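Local atomic coordinates of amidohydrolase 3 domain-containing protein (Pyrococcus horikoshii, PDB entry 3IGH), a protein that is of unknown function but is probably a metal-dependent hydrolase acting on carbon-nitrogen bonds other than peptide bonds. Residues A[190-193]-A[194-197]; A[209-212]-A[213-216]. All blocks are in the same frame, centred on the assembly; numbering follows the deposited sequence.

Contact 1. Residues A[190-193]-A[194-197]. With SO4 (sulfate ion), chain J.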
loop_
_atom_site.group_PDB
_atom_site.type_symbol
_atom_site.label_atom_id
_atom_site.label_comp_id
_atom_site.label_asym_id
_atom_site.label_seq_id
_atom_site.Cartn_x
_atom_site.Cartn_y
_atom_site.Cartn_z
ATOM N N ILE A 190 2.727 -17.247 9.246
ATOM C CA ILE A 190 2.907 -15.845 9.657
ATOM C C ILE A 190 2.021 -15.512 10.859
ATOM O O ILE A 190 2.456 -14.819 11.786
ATOM C CB ILE A 190 2.690 -14.850 8.475
ATOM C CG1 ILE A 190 3.801 -15.028 7.437
ATOM C CG2 ILE A 190 2.699 -13.393 8.973
ATOM C CD1 ILE A 190 3.441 -14.503 6.042
ATOM N N LYS A 191 0.789 -16.020 10.862
ATOM C CA LYS A 191 -0.097 -15.834 12.025
ATOM C C LYS A 191 0.513 -16.450 13.289
ATOM O O LYS A 191 0.505 -15.834 14.350
ATOM C CB LYS A 191 -1.487 -16.415 11.770
ATOM C CG LYS A 191 -2.359 -15.546 10.861
ATOM C CD LYS A 191 -3.792 -16.067 10.761
ATOM C CE LYS A 191 -4.674 -15.480 11.852
ATOM N NZ LYS A 191 -6.111 -15.793 11.623
ATOM N N ARG A 192 1.060 -17.636 13.174
ATOM C CA ARG A 192 1.704 -18.251 14.293
ATOM C C ARG A 192 2.900 -17.461 14.785
ATOM O O ARG A 192 3.049 -17.239 15.940
ATOM C CB ARG A 192 2.032 -19.695 14.014
ATOM C CG ARG A 192 2.778 -20.384 15.096
ATOM C CD ARG A 192 1.949 -21.369 15.905
ATOM N NE ARG A 192 2.588 -21.706 17.175
ATOM C CZ ARG A 192 2.849 -20.816 18.128
ATOM N NH1 ARG A 192 2.499 -19.545 17.957
ATOM N NH2 ARG A 192 3.456 -21.188 19.249
ATOM N N ALA A 193 3.735 -17.028 13.870
ATOM C CA ALA A 193 4.903 -16.223 14.216
ATOM C C ALA A 193 4.560 -14.898 14.891
ATOM O O ALA A 193 5.145 -14.566 15.924
ATOM C CB ALA A 193 5.777 -15.981 12.968
ATOM N N GLN A 194 3.609 -14.146 14.331
ATOM C CA GLN A 194 3.266 -12.842 14.902
ATOM C C GLN A 194 2.655 -12.935 16.304
ATOM O O GLN A 194 2.896 -12.057 17.124
ATOM C CB GLN A 194 2.372 -12.012 13.968
ATOM C CG GLN A 194 0.960 -12.576 13.771
ATOM C CD GLN A 194 0.057 -11.707 12.911
ATOM O OE1 GLN A 194 0.464 -10.650 12.432
ATOM N NE2 GLN A 194 -1.191 -12.148 12.726
ATOM N N GLU A 195 1.885 -13.991 16.575
ATOM C CA GLU A 195 1.305 -14.173 17.911
ATOM C C GLU A 195 2.385 -14.533 18.933
ATOM O O GLU A 195 2.331 -14.078 20.072
ATOM C CB GLU A 195 0.123 -15.162 17.910
ATOM C CG GLU A 195 0.432 -16.628 17.643
ATOM C CD GLU A 195 -0.819 -17.479 17.395
ATOM O OE1 GLU A 195 -0.772 -18.704 17.663
ATOM O OE2 GLU A 195 -1.842 -16.924 16.928
ATOM N N HIS A 196 3.379 -15.310 18.492
ATOM C CA HIS A 196 4.565 -15.631 19.283
ATOM C C HIS A 196 5.357 -14.370 19.618
ATOM O O HIS A 196 5.744 -14.153 20.777
ATOM C CB HIS A 196 5.427 -16.633 18.505
ATOM C CG HIS A 196 6.658 -17.086 19.232
ATOM N ND1 HIS A 196 6.630 -18.048 20.218
ATOM C CD2 HIS A 196 7.958 -16.733 19.088
ATOM C CE1 HIS A 196 7.855 -18.258 20.663
ATOM N NE2 HIS A 196 8.682 -17.474 19.992
ATOM N N LEU A 197 5.573 -13.518 18.613
ATOM C CA LEU A 197 6.315 -12.270 18.807
ATOM C C LEU A 197 5.565 -11.284 19.685
ATOM O O LEU A 197 6.155 -10.668 20.572
ATOM C CB LEU A 197 6.663 -11.618 17.452
ATOM C CG LEU A 197 7.684 -12.444 16.665
ATOM C CD1 LEU A 197 7.667 -12.060 15.196
ATOM C CD2 LEU A 197 9.095 -12.319 17.256
HETATM S S SO4 J . 11.849 -19.528 19.705
HETATM O O1 SO4 J . 10.680 -20.247 20.196
HETATM O O2 SO4 J . 13.003 -19.878 20.525
HETATM O O3 SO4 J . 12.113 -19.897 18.317
HETATM O O4 SO4 J . 11.600 -18.096 19.799
HETATM O O HOH W 1 -1.902 -14.087 14.713
HETATM O O HOH W 2 4.180 -19.462 20.891
#

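Contact 2. Residues A[209-212]-A[213-216]. With SO4 (sulfate ion), chain H.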
loop_
_atom_site.group_PDB
_atom_site.type_symbol
_atom_site.label_atom_id
_atom_site.label_comp_id
_atom_site.label_asym_id
_atom_site.label_seq_id
_atom_site.Cartn_x
_atom_site.Cartn_y
_atom_site.Cartn_z
ATOM N N SER A 209 13.883 -11.144 3.235
ATOM C CA SER A 209 13.707 -12.116 2.139
ATOM C C SER A 209 12.272 -12.617 2.028
ATOM O O SER A 209 11.994 -13.822 2.078
ATOM C CB SER A 209 14.725 -13.264 2.203
ATOM O OG SER A 209 16.038 -12.753 2.092
ATOM N N VAL A 210 11.360 -11.667 1.881
ATOM C CA VAL A 210 9.963 -11.995 1.635
ATOM C C VAL A 210 9.873 -12.492 0.192
ATOM O O VAL A 210 10.185 -11.743 -0.744
ATOM C CB VAL A 210 9.056 -10.735 1.848
ATOM C CG1 VAL A 210 7.603 -11.028 1.504
ATOM C CG2 VAL A 210 9.164 -10.243 3.273
ATOM N N ASN A 211 9.472 -13.752 0.008
ATOM C CA ASN A 211 9.301 -14.305 -1.336
ATOM C C ASN A 211 7.881 -14.061 -1.871
ATOM O O ASN A 211 7.099 -13.340 -1.250
ATOM C CB ASN A 211 9.703 -15.803 -1.398
ATOM C CG ASN A 211 8.830 -16.709 -0.519
ATOM O OD1 ASN A 211 7.649 -16.442 -0.287
ATOM N ND2 ASN A 211 9.423 -17.807 -0.036
ATOM N N GLU A 212 7.552 -14.674 -3.005
ATOM C CA GLU A 212 6.296 -14.387 -3.717
ATOM C C GLU A 212 5.068 -14.758 -2.899
ATOM O O GLU A 212 4.152 -13.948 -2.733
ATOM C CB GLU A 212 6.261 -15.114 -5.075
ATOM C CG GLU A 212 7.198 -14.539 -6.154
ATOM C CD GLU A 212 8.656 -15.044 -6.095
ATOM O OE1 GLU A 212 9.091 -15.674 -5.090
ATOM O OE2 GLU A 212 9.380 -14.790 -7.088
ATOM N N LYS A 213 5.062 -15.973 -2.361
ATOM C CA LYS A 213 3.926 -16.429 -1.558
ATOM C C LYS A 213 3.816 -15.792 -0.179
ATOM O O LYS A 213 2.703 -15.592 0.322
ATOM C CB LYS A 213 3.915 -17.948 -1.454
ATOM C CG LYS A 213 3.606 -18.613 -2.765
ATOM C CD LYS A 213 3.425 -20.102 -2.619
ATOM C CE LYS A 213 3.037 -20.698 -3.963
ATOM N NZ LYS A 213 3.032 -22.181 -3.932
ATOM N N ALA A 214 4.956 -15.500 0.448
ATOM C CA ALA A 214 4.955 -14.764 1.716
ATOM C C ALA A 214 4.367 -13.368 1.492
ATOM O O ALA A 214 3.587 -12.896 2.307
ATOM C CB ALA A 214 6.356 -14.658 2.304
ATOM N N LEU A 215 4.732 -12.729 0.379
ATOM C CA LEU A 215 4.158 -11.425 0.050
ATOM C C LEU A 215 2.648 -11.492 -0.177
ATOM O O LEU A 215 1.923 -10.649 0.341
ATOM C CB LEU A 215 4.875 -10.752 -1.129
ATOM C CG LEU A 215 4.409 -9.310 -1.434
ATOM C CD1 LEU A 215 4.527 -8.378 -0.214
ATOM C CD2 LEU A 215 5.128 -8.719 -2.638
ATOM N N ARG A 216 2.174 -12.500 -0.915
ATOM C CA ARG A 216 0.722 -12.700 -1.091
ATOM C C ARG A 216 0.000 -12.868 0.248
ATOM O O ARG A 216 -1.084 -12.320 0.450
ATOM C CB ARG A 216 0.430 -13.921 -1.964
ATOM C CG ARG A 216 0.783 -13.764 -3.422
ATOM C CD ARG A 216 0.311 -15.009 -4.167
ATOM N NE ARG A 216 0.599 -14.931 -5.587
ATOM C CZ ARG A 216 -0.238 -14.430 -6.489
ATOM N NH1 ARG A 216 0.115 -14.398 -7.764
ATOM N NH2 ARG A 216 -1.427 -13.965 -6.116
HETATM S S SO4 H . 12.513 -18.260 -2.195
HETATM O O1 SO4 H . 12.021 -18.322 -0.825
HETATM O O2 SO4 H . 13.399 -19.385 -2.463
HETATM O O3 SO4 H . 11.387 -18.309 -3.116
HETATM O O4 SO4 H . 13.236 -17.012 -2.399
#

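Contact 1. Residues A[190-193]-A[194-197]
Ile190 and Gln194 open a run of four consecutive i to i+4 backbone hydrogen bonds inside helix 183-199. Gln194 N donates to Ile190 O at 2.9 Å, and Glu195 N to Lys191 O, His196 N to Arg192 O and Leu197 N to Ala193 O follow. This is regular alpha-helix.

Gln194 and Lys191 lie side by side and point the same way. With chi1 at 68°, Gln194 CG sits between its own backbone N and carbonyl carbon, 3.3 Å from Lys191 O. Beyond CG the chain is extended (chi2 177°), which carries the amide out alongside Lys191. A water accepts from Gln194 NE2 at 2.9 Å and donates to Lys191 O, so it bridges the two residues. The same amide also meets the backbone beyond the helix: NE2 donates to Lys226 O, and OE1 accepts from Ser228 N. These bonds fix its rotation.

Arg192 and Glu195 cross at about a right angle. Arg192 NH1 is 3.4 Å from Glu195 OE1, but the oxygen lies well out of the guanidinium plane. The salt bridge therefore rests on charge alone. The stronger partner of Arg192 is Glu78 of helix 70-78, whose OE2 forms a salt bridge with NE.

A second water lies in the His196 ring plane, 2.9 Å from His196 ND1. Its approach to Arg192 NH2 is very short and so doubtful. His196 NE2 donates to sulfate O4 at 3.0 Å. That sulfate, probably from the crystallisation liquor, is also bound by Ala406 N.

Ala193 and Leu197 face inward. Ala193 packs on Leu73 and Leu197 on Leu70, both of helix 70-78, while Leu197 also reaches Val202 and Val205 of strand 202-210. Ile190 meets Ala217 and Leu221 of helix 212-223, consistent with an outer helix of a TIM barrel.

Contact 2. Residues A[209-212]-A[213-216]
Asn211 reaches forward to Ala214 and closes the first turn of helix 212-223. It is the N-cap residue. Its chi1 of 63° sets CG between the backbone N and the carbonyl carbon, which turns OD1 toward the backbone N-H groups of the first turn.

From the base outward, Asn211 CB lies 3.5 Å from O1 of a bound sulfate. CG carries the amide on past the same ion. Asn211 OD1 accepts from Ala214 N at 2.9 Å, and the N-H points nearly straight at it (166°). The donor stands almost on the line of the side-chain C=O bond. Ala214 CB also touches Asn211 OD1, at 3.4 Å. Asn211 ND2 turns the other way and donates to sulfate O1 at 2.8 Å. It is also hydrogen-bonded to Tyr186 OH of helix 183-199, so both ends of the amide are held and its flip is fixed.

Leu215 N donates to Asn211 O, and Arg216 N to Glu212 O. Val210, at the end of strand 202-210, adds an apolar contact. Val210 CG1 stands 3.9 Å from Ala214 CB and 3.8 Å from Leu215 CB, so the end of the strand rests on the first turn of the helix. This is the strand-to-helix junction of the beta-alpha-beta unit 202-210, 212-223, 230-235, consistent with the TIM-barrel fold of this family.

Lys213 NZ donates to Leu181 O and Glu178 O. Arg216 points to the second subunit, where it packs on Ser245 and forms a weak, long ion pair with Glu244.

Asn211 OD1 satisfies a first-turn N-H that has no earlier carbonyl in the helix. The sulfate beside ND2 is probably a crystallisation ion, but the partial positive charge of the helix N-terminus may favour an anion near this end.

The two contacts lie in successive elements of the chain: contact 1 is in the middle of helix 183-199, contact 2 at the passage from strand 202-210 into helix 212-223. Their centres are about 16 Å apart, and they touch where Ile190 CD1 packs 4.1 Å from Ala214 O. Each is partly buried. Gln194 is a buried polar group of contact 1 held by backbone partners in 226-228, while Arg192, Glu195 and His196 are more exposed and use charge, water or sulfate. In contact 2 a side chain stands in for a missing backbone partner. Contact 2 also borders the second subunit, while no other protein chain touches contact 1.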